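Local coordinates for protein putative triphosphoribosyl-dephospho-coA synthase (Archaeoglobus fulgidus DSM 4304, PDB 3H9P) that is of unknown function but may bind ATP and act as a triphosphoribosyl-dephospho-CoA synthase, at residues Gly37-Leu41 with Ser97-Ala101; Thr90-Ser95 with Lys130-Trp136; Lys155-Glu159 with Leu181-Phe185. All coordinates share one frame; numbering follows the deposited sequence.

Contact 1: Gly37-Leu41 with Ser97-Ala101; sequences GEGVL and SVLEA
Both methyls of Leu-41 lie above one face of the Glu-100 carboxylate, with CD2 of Leu-41 3.9 Å from OE1 of Glu-100, an apolar cover. The Glu-38 carboxylate is instead approached through its oxygen: Ser-97 OG donates to Glu-38 OE2 over 3.1 Å, coming in on the anti side and 35° out of the carboxylate plane. The Glu-38 chain, bent at chi2, brings its end back to Ser-97 although its CB starts away from it. Between these polar groups helices 36-46 and 92-105 run side by side, nearly parallel at 12°, with local axes 8.0 Å apart. So close an approach is consistent with the lack of a side chain at Gly-37, whose carbonyl carbon is 3.4 Å from Ser-97 CB and where a CB would come tightly against that same atom. One turn on, Leu-41 has CG anti to its own nitrogen (chi1 177°), which carries CD1 across to within 4.0 Å of Ala-101 CB. Deeper in, Val-40 CG1 reaches the same Ala-101 CB at 4.0 Å, and Phe-58 of helix 58-68 touches both residues. This is helix-to-helix packing within an all-helical chain. Its chemistry is divided: small and aliphatic groups make the buried seam, and the two glutamates lie at its margin, Glu-100 also touching Lys-45 of helix 36-46. Ser-97 bridges the two zones, its CB in the seam and its OG turned to Glu-38, where the hydroxyl is likely to offset part of the carboxylate charge.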
loop_
_atom_site.group_PDB
_atom_site.type_symbol
_atom_site.label_atom_id
_atom_site.label_comp_id
_atom_site.label_asym_id
_atom_site.label_seq_id
_atom_site.Cartn_x
_atom_site.Cartn_y
_atom_site.Cartn_z
ATOM N N GLY A 37 -7.754 5.657 19.089
ATOM C CA GLY A 37 -8.034 6.455 17.903
ATOM C C GLY A 37 -8.016 7.948 18.168
ATOM O O GLY A 37 -7.242 8.697 17.554
ATOM N N GLU A 38 -8.899 8.379 19.065
ATOM C CA GLU A 38 -8.974 9.769 19.493
ATOM C C GLU A 38 -7.617 10.279 19.923
ATOM O O GLU A 38 -7.250 11.405 19.598
ATOM C CB GLU A 38 -9.935 9.922 20.680
ATOM C CG GLU A 38 -11.318 10.315 20.302
ATOM C CD GLU A 38 -11.330 11.309 19.147
ATOM O OE1 GLU A 38 -10.877 12.468 19.351
ATOM O OE2 GLU A 38 -11.774 10.909 18.039
ATOM N N GLY A 39 -6.899 9.446 20.664
ATOM C CA GLY A 39 -5.565 9.768 21.146
ATOM C C GLY A 39 -4.573 10.107 20.050
ATOM O O GLY A 39 -3.861 11.132 20.126
ATOM N N VAL A 40 -4.536 9.257 19.021
ATOM C CA VAL A 40 -3.615 9.456 17.896
ATOM C C VAL A 40 -4.014 10.738 17.215
ATOM O O VAL A 40 -3.173 11.580 16.986
ATOM C CB VAL A 40 -3.654 8.275 16.885
ATOM C CG1 VAL A 40 -2.742 8.523 15.649
ATOM C CG2 VAL A 40 -3.319 6.964 17.576
ATOM N N LEU A 41 -5.311 10.921 16.995
ATOM C CA LEU A 41 -5.826 12.112 16.327
ATOM C C LEU A 41 -5.552 13.440 17.059
ATOM O O LEU A 41 -5.176 14.437 16.437
ATOM C CB LEU A 41 -7.319 11.939 15.992
ATOM C CG LEU A 41 -8.053 13.116 15.338
ATOM C CD1 LEU A 41 -7.555 13.367 13.933
ATOM C CD2 LEU A 41 -9.581 12.919 15.320
ATOM N N SER A 97 -10.772 7.473 13.234
ATOM C CA SER A 97 -9.910 8.484 13.830
ATOM C C SER A 97 -8.471 8.330 13.350
ATOM O O SER A 97 -7.830 9.306 12.969
ATOM C CB SER A 97 -9.917 8.366 15.340
ATOM O OG SER A 97 -11.167 8.756 15.839
ATOM N N VAL A 98 -7.967 7.108 13.341
ATOM C CA VAL A 98 -6.605 6.958 12.906
ATOM C C VAL A 98 -6.439 7.400 11.443
ATOM O O VAL A 98 -5.476 8.110 11.118
ATOM C CB VAL A 98 -6.079 5.543 13.168
ATOM C CG1 VAL A 98 -4.755 5.293 12.452
ATOM C CG2 VAL A 98 -5.897 5.345 14.672
ATOM N N LEU A 99 -7.384 6.996 10.589
ATOM C CA LEU A 99 -7.409 7.386 9.186
ATOM C C LEU A 99 -7.486 8.911 8.970
ATOM O O LEU A 99 -6.718 9.480 8.187
ATOM C CB LEU A 99 -8.552 6.655 8.462
ATOM C CG LEU A 99 -8.645 6.774 6.939
ATOM C CD1 LEU A 99 -7.283 6.529 6.262
ATOM C CD2 LEU A 99 -9.663 5.777 6.409
ATOM N N GLU A 100 -8.387 9.576 9.682
ATOM C CA GLU A 100 -8.402 11.033 9.707
ATOM C C GLU A 100 -7.082 11.652 10.202
ATOM O O GLU A 100 -6.627 12.648 9.663
ATOM C CB GLU A 100 -9.565 11.532 10.551
ATOM C CG GLU A 100 -9.668 13.050 10.571
ATOM C CD GLU A 100 -10.690 13.551 11.544
ATOM O OE1 GLU A 100 -11.563 12.736 11.946
ATOM O OE2 GLU A 100 -10.637 14.759 11.900
ATOM N N ALA A 101 -6.443 11.042 11.202
ATOM C CA ALA A 101 -5.144 11.538 11.691
ATOM C C ALA A 101 -4.055 11.456 10.609
ATOM O O ALA A 101 -3.194 12.357 10.482
ATOM C CB ALA A 101 -4.698 10.779 12.987
#

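Contact 2: Thr90-Ser95 with Lys130-Trp136; sequences TDFRDS and KINLYEW
Ser-95 and Ile-131 meet at the tight centre of this contact, where the Ser-95 hydroxyl OG donates to Ile-131 O over 2.9 Å, tilted 25° from the carbonyl plane. The hydroxyl sits anti to its carbonyl carbon (chi1 -76°), which points it into the turn ahead of helix 133-138; there it also lies close to Leu-133 N, but at too poor an angle to bond. Next to it the six-membered ring of Trp-136 approaches the same residue obliquely, CZ3 coming within 3.4 Å of Ser-95 O. Thr-90 grips the turn from its other end: its OG1 accepts from Leu-133 N at 3.2 Å and is also hydrogen-bonded to Leu-87 O in the preceding helix. Two helix starts thus lie side by side, and each is closed by a capping box. Asp-91 caps helix 92-105 through weak bonds from Arg-93 N and Asp-94 N to its OD1, with Asp-94 OD2 accepting from Asp-91 N in return. Asn-132 caps helix 133-138: its OD1 takes Glu-135 N at 2.7 Å in a bond only 7° from straight, while Glu-135 OE1 receives Asn-132 N. The amide's other end, ND2, makes a weak bond of 3.3 Å to Thr-90 O. A leucine in place of Asn-132 would probably leave Glu-135 N without its cap and Thr-90 O without this weak donor, freeing the helix start to fray. The outer side is looser. Phe-92 touches Lys-130 obliquely, CD1 to CG at 4.1 Å, and the lysine chain then extends away from the contact. On the dimer side, Glu-135 OE1 forms a salt bridge with Lys-129 of the second subunit, which also bonds to Lys-130 O.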
loop_
_atom_site.group_PDB
_atom_site.type_symbol
_atom_site.label_atom_id
_atom_site.label_comp_id
_atom_site.label_asym_id
_atom_site.label_seq_id
_atom_site.Cartn_x
_atom_site.Cartn_y
_atom_site.Cartn_z
ATOM N N THR A 90 -10.394 -2.368 20.448
ATOM C CA THR A 90 -10.792 -1.096 19.833
ATOM C C THR A 90 -12.010 -1.381 18.974
ATOM O O THR A 90 -12.400 -2.529 18.851
ATOM C CB THR A 90 -9.692 -0.510 18.912
ATOM O OG1 THR A 90 -9.288 -1.512 17.964
ATOM C CG2 THR A 90 -8.492 -0.031 19.740
ATOM N N ASP A 91 -12.628 -0.354 18.401
ATOM C CA ASP A 91 -13.692 -0.576 17.405
ATOM C C ASP A 91 -13.401 0.241 16.122
ATOM O O ASP A 91 -12.298 0.814 15.988
ATOM C CB ASP A 91 -15.067 -0.286 18.001
ATOM C CG ASP A 91 -15.278 1.170 18.272
ATOM O OD1 ASP A 91 -14.401 1.978 17.901
ATOM O OD2 ASP A 91 -16.316 1.520 18.872
ATOM N N PHE A 92 -14.364 0.296 15.202
ATOM C CA PHE A 92 -14.138 0.888 13.866
ATOM C C PHE A 92 -13.945 2.388 13.946
ATOM O O PHE A 92 -13.250 2.980 13.121
ATOM C CB PHE A 92 -15.248 0.528 12.852
ATOM C CG PHE A 92 -16.561 1.244 13.095
ATOM C CD1 PHE A 92 -17.581 0.621 13.782
ATOM C CD2 PHE A 92 -16.772 2.534 12.628
ATOM C CE1 PHE A 92 -18.812 1.272 14.006
ATOM C CE2 PHE A 92 -17.975 3.184 12.846
ATOM C CZ PHE A 92 -19.003 2.552 13.537
ATOM N N ARG A 93 -14.521 3.006 14.968
ATOM C CA ARG A 93 -14.313 4.424 15.177
ATOM C C ARG A 93 -12.851 4.740 15.456
ATOM O O ARG A 93 -12.370 5.808 15.071
ATOM C CB ARG A 93 -15.186 4.930 16.297
ATOM C CG ARG A 93 -16.660 4.736 16.027
ATOM C CD ARG A 93 -17.454 5.689 16.848
ATOM N NE ARG A 93 -18.798 5.851 16.298
ATOM C CZ ARG A 93 -19.713 6.666 16.807
ATOM N NH1 ARG A 93 -19.426 7.391 17.895
ATOM N NH2 ARG A 93 -20.907 6.754 16.233
ATOM N N ASP A 94 -12.126 3.817 16.078
ATOM C CA ASP A 94 -10.682 4.040 16.281
ATOM C C ASP A 94 -9.919 4.053 14.963
ATOM O O ASP A 94 -9.014 4.857 14.750
ATOM C CB ASP A 94 -10.086 2.983 17.206
ATOM C CG ASP A 94 -10.596 3.115 18.612
ATOM O OD1 ASP A 94 -10.216 4.145 19.237
ATOM O OD2 ASP A 94 -11.403 2.230 19.066
ATOM N N SER A 95 -10.297 3.141 14.084
ATOM C CA SER A 95 -9.781 3.108 12.718
ATOM C C SER A 95 -10.023 4.388 11.950
ATOM O O SER A 95 -9.122 4.889 11.292
ATOM C CB SER A 95 -10.444 1.959 11.981
ATOM O OG SER A 95 -9.836 0.776 12.412
ATOM N N LYS A 130 -17.250 -2.990 10.209
ATOM C CA LYS A 130 -16.855 -2.777 11.598
ATOM C C LYS A 130 -15.421 -3.249 11.834
ATOM O O LYS A 130 -15.136 -4.137 12.654
ATOM C CB LYS A 130 -17.868 -3.442 12.535
ATOM C CG LYS A 130 -19.264 -2.841 12.383
ATOM C CD LYS A 130 -20.239 -3.452 13.389
ATOM C CE LYS A 130 -21.683 -3.279 12.973
ATOM N NZ LYS A 130 -22.659 -3.741 14.034
ATOM N N ILE A 131 -14.510 -2.653 11.076
ATOM C CA ILE A 131 -13.125 -3.077 11.112
ATOM C C ILE A 131 -12.373 -2.239 12.120
ATOM O O ILE A 131 -12.097 -1.038 11.899
ATOM C CB ILE A 131 -12.444 -3.062 9.722
ATOM C CG1 ILE A 131 -13.286 -3.885 8.731
ATOM C CG2 ILE A 131 -11.029 -3.589 9.840
ATOM C CD1 ILE A 131 -12.676 -4.091 7.305
ATOM N N ASN A 132 -12.044 -2.876 13.240
ATOM C CA ASN A 132 -11.353 -2.170 14.279
ATOM C C ASN A 132 -9.878 -1.919 13.905
ATOM O O ASN A 132 -9.395 -2.339 12.852
ATOM C CB ASN A 132 -11.571 -2.849 15.621
ATOM C CG ASN A 132 -10.591 -3.966 15.903
ATOM O OD1 ASN A 132 -9.608 -4.169 15.212
ATOM N ND2 ASN A 132 -10.860 -4.688 16.971
ATOM N N LEU A 133 -9.154 -1.219 14.750
ATOM C CA LEU A 133 -7.848 -0.748 14.334
ATOM C C LEU A 133 -6.896 -1.930 14.224
ATOM O O LEU A 133 -5.976 -1.935 13.419
ATOM C CB LEU A 133 -7.329 0.265 15.331
ATOM C CG LEU A 133 -5.931 0.839 15.127
ATOM C CD1 LEU A 133 -5.841 1.621 13.752
ATOM C CD2 LEU A 133 -5.673 1.743 16.327
ATOM N N TYR A 134 -7.148 -2.943 15.048
ATOM C CA TYR A 134 -6.317 -4.136 15.081
ATOM C C TYR A 134 -6.498 -4.900 13.786
ATOM O O TYR A 134 -5.513 -5.229 13.110
ATOM C CB TYR A 134 -6.685 -4.989 16.281
ATOM C CG TYR A 134 -5.872 -6.241 16.405
ATOM C CD1 TYR A 134 -4.564 -6.178 16.876
ATOM C CD2 TYR A 134 -6.416 -7.500 16.087
ATOM C CE1 TYR A 134 -3.802 -7.311 17.032
ATOM C CE2 TYR A 134 -5.641 -8.672 16.234
ATOM C CZ TYR A 134 -4.332 -8.548 16.717
ATOM O OH TYR A 134 -3.513 -9.621 16.880
ATOM N N GLU A 135 -7.759 -5.153 13.448
ATOM C CA GLU A 135 -8.133 -5.917 12.241
ATOM C C GLU A 135 -7.650 -5.208 10.989
ATOM O O GLU A 135 -7.126 -5.826 10.081
ATOM C CB GLU A 135 -9.645 -6.168 12.193
ATOM C CG GLU A 135 -10.143 -6.890 13.442
ATOM C CD GLU A 135 -11.654 -6.800 13.682
ATOM O OE1 GLU A 135 -12.296 -5.748 13.434
ATOM O OE2 GLU A 135 -12.215 -7.810 14.154
ATOM N N TRP A 136 -7.827 -3.902 10.955
ATOM C CA TRP A 136 -7.332 -3.103 9.857
ATOM C C TRP A 136 -5.843 -3.375 9.670
ATOM O O TRP A 136 -5.411 -3.771 8.583
ATOM C CB TRP A 136 -7.575 -1.626 10.143
ATOM C CG TRP A 136 -7.455 -0.764 8.927
ATOM C CD1 TRP A 136 -7.547 -1.163 7.628
ATOM C CD2 TRP A 136 -7.287 0.657 8.898
ATOM N NE1 TRP A 136 -7.409 -0.088 6.788
ATOM C CE2 TRP A 136 -7.262 1.046 7.536
ATOM C CE3 TRP A 136 -7.141 1.645 9.895
ATOM C CZ2 TRP A 136 -7.094 2.386 7.129
ATOM C CZ3 TRP A 136 -6.962 2.995 9.492
ATOM C CH2 TRP A 136 -6.940 3.344 8.118
#

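Contact 3: Lys155-Glu159 with Leu181-Phe185; sequences KISIE and LLSKF
Ile-156 and Phe-185 form the apolar heart of a helical hairpin, where the first turn of helix 155-167 meets the end of the following helix 171-182 and the residues just beyond it. The isoleucine comes from the opposite direction to the phenylalanine and lays its CD1 methyl over one ring face, 4.2 Å from the centroid and 19° off the normal, a CH-pi contact. Its CG1 bears on the ring tip at Phe-185 CZ, 3.7 Å away. With CG2 anti to the backbone nitrogen and CG1 beside that nitrogen (chi1 -60°), the two branches part: CG1 leads to the ring, and CG2 also reaches the neighbouring leucine, 4.0 Å from Leu-181 CD2. One turn further along, Glu-159 stretches out in an extended chain. Its OE2 forms a salt bridge with Lys-184 NZ at 3.1 Å. The lysine chain is bent at chi4, and its CE comes as close to Glu-159 OE2 as NZ does, so the exact position of the ammonium group is uncertain. The second oxygen, OE1, lies at the ring edge near its plane, 4.2 Å from Phe-185 CZ, where the slightly positive ring hydrogens would probably suit a carboxylate.

A second shell holds these groups in position. Leu-235 of helix 230-246 packs on Ile-156, and Ile-232 and Thr-236 of that helix touch Leu-181, while Leu-145 and Arg-148 of helix 145-151 pack on Phe-185. Glu-149, from the same short helix, accepts from Ile-156 N. The ring is also held from within its own segment: Lys-184 CG lies 3.9 Å above the face opposite Ile-156. Leu-181 O, finally, accepts from both Lys-184 N and Phe-185 N, at 3.0 and 3.1 Å.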
loop_
_atom_site.group_PDB
_atom_site.type_symbol
_atom_site.label_atom_id
_atom_site.label_comp_id
_atom_site.label_asym_id
_atom_site.label_seq_id
_atom_site.Cartn_x
_atom_site.Cartn_y
_atom_site.Cartn_z
ATOM N N LYS A 155 7.009 -6.236 18.734
ATOM C CA LYS A 155 8.277 -6.986 18.768
ATOM C C LYS A 155 9.531 -6.153 18.407
ATOM O O LYS A 155 10.565 -6.301 19.039
ATOM C CB LYS A 155 8.178 -8.247 17.936
ATOM C CG LYS A 155 7.424 -9.364 18.689
ATOM C CD LYS A 155 6.715 -10.329 17.735
ATOM C CE LYS A 155 7.668 -11.287 17.021
ATOM N NZ LYS A 155 6.988 -12.020 15.871
ATOM N N ILE A 156 9.448 -5.279 17.420
ATOM C CA ILE A 156 10.583 -4.408 17.131
ATOM C C ILE A 156 10.913 -3.433 18.279
ATOM O O ILE A 156 12.062 -3.264 18.651
ATOM C CB ILE A 156 10.376 -3.666 15.799
ATOM C CG1 ILE A 156 10.245 -4.714 14.676
ATOM C CG2 ILE A 156 11.541 -2.740 15.529
ATOM C CD1 ILE A 156 9.473 -4.247 13.387
ATOM N N SER A 157 9.902 -2.848 18.889
ATOM C CA SER A 157 10.107 -1.900 19.955
ATOM C C SER A 157 10.777 -2.514 21.179
ATOM O O SER A 157 11.650 -1.892 21.792
ATOM C CB SER A 157 8.753 -1.273 20.346
ATOM O OG SER A 157 8.205 -0.624 19.204
ATOM N N ILE A 158 10.334 -3.712 21.537
ATOM C CA ILE A 158 10.904 -4.520 22.634
ATOM C C ILE A 158 12.369 -4.877 22.395
ATOM O O ILE A 158 13.202 -4.715 23.289
ATOM C CB ILE A 158 10.091 -5.840 22.844
ATOM C CG1 ILE A 158 8.711 -5.495 23.385
ATOM C CG2 ILE A 158 10.823 -6.851 23.796
ATOM C CD1 ILE A 158 7.694 -6.605 23.217
ATOM N N GLU A 159 12.674 -5.320 21.184
ATOM C CA GLU A 159 14.049 -5.636 20.775
ATOM C C GLU A 159 14.906 -4.372 20.830
ATOM O O GLU A 159 16.046 -4.412 21.294
ATOM C CB GLU A 159 14.068 -6.269 19.354
ATOM C CG GLU A 159 15.415 -6.221 18.664
ATOM C CD GLU A 159 15.355 -6.412 17.150
ATOM O OE1 GLU A 159 14.239 -6.423 16.539
ATOM O OE2 GLU A 159 16.458 -6.540 16.549
ATOM N N LEU A 181 18.469 -0.113 13.819
ATOM C CA LEU A 181 17.164 -0.312 13.178
ATOM C C LEU A 181 17.269 0.055 11.685
ATOM O O LEU A 181 16.731 -0.649 10.823
ATOM C CB LEU A 181 16.051 0.459 13.895
ATOM C CG LEU A 181 15.800 0.093 15.373
ATOM C CD1 LEU A 181 14.812 1.045 16.117
ATOM C CD2 LEU A 181 15.332 -1.319 15.476
ATOM N N LEU A 182 18.007 1.120 11.384
ATOM C CA LEU A 182 18.242 1.506 10.001
ATOM C C LEU A 182 18.868 0.361 9.162
ATOM O O LEU A 182 18.463 0.131 8.006
ATOM C CB LEU A 182 19.093 2.789 9.936
ATOM C CG LEU A 182 19.069 3.619 8.638
ATOM C CD1 LEU A 182 17.656 4.207 8.326
ATOM C CD2 LEU A 182 20.121 4.707 8.689
ATOM N N SER A 183 19.816 -0.386 9.722
ATOM C CA SER A 183 20.382 -1.515 8.938
ATOM C C SER A 183 19.545 -2.797 8.871
ATOM O O SER A 183 19.934 -3.755 8.200
ATOM C CB SER A 183 21.865 -1.845 9.254
ATOM O OG SER A 183 22.379 -1.150 10.358
ATOM N N LYS A 184 18.404 -2.824 9.528
ATOM C CA LYS A 184 17.706 -4.081 9.698
ATOM C C LYS A 184 16.378 -4.052 8.949
ATOM O O LYS A 184 15.923 -5.058 8.422
ATOM C CB LYS A 184 17.494 -4.320 11.197
ATOM C CG LYS A 184 17.111 -5.700 11.594
ATOM C CD LYS A 184 16.909 -5.736 13.096
ATOM C CE LYS A 184 16.672 -7.127 13.601
ATOM N NZ LYS A 184 17.956 -7.658 14.096
ATOM N N PHE A 185 15.749 -2.890 8.901
ATOM C CA PHE A 185 14.407 -2.830 8.350
ATOM C C PHE A 185 14.418 -1.749 7.305
ATOM O O PHE A 185 14.767 -0.611 7.616
ATOM C CB PHE A 185 13.381 -2.526 9.438
ATOM C CG PHE A 185 13.331 -3.556 10.533
ATOM C CD1 PHE A 185 12.788 -4.824 10.297
ATOM C CD2 PHE A 185 13.810 -3.248 11.791
ATOM C CE1 PHE A 185 12.725 -5.754 11.302
ATOM C CE2 PHE A 185 13.769 -4.182 12.815
ATOM C CZ PHE A 185 13.241 -5.440 12.579
#

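From the N terminus, residues 37-41 open contact 1 and 90-95 open contact 2 before 97-101 close the first loop; 130-136 then close the second. The two loops therefore cross, sharing helix 92-105, and their contacts touch directly: Asp-94 OD1 probably bonds to Gly-37 N, Val-98 packs on Leu-133 and Leu-99 on Trp-136. Together they bind helices 36-46, 92-105 and 133-138 into one unit. Contact 3 follows in series, closing a short loop from 155-159 to 181-185. Its centre is about 24 Å from that of contact 1, across the chain's centre, and it joins helix 155-167 to the end of helix 171-182.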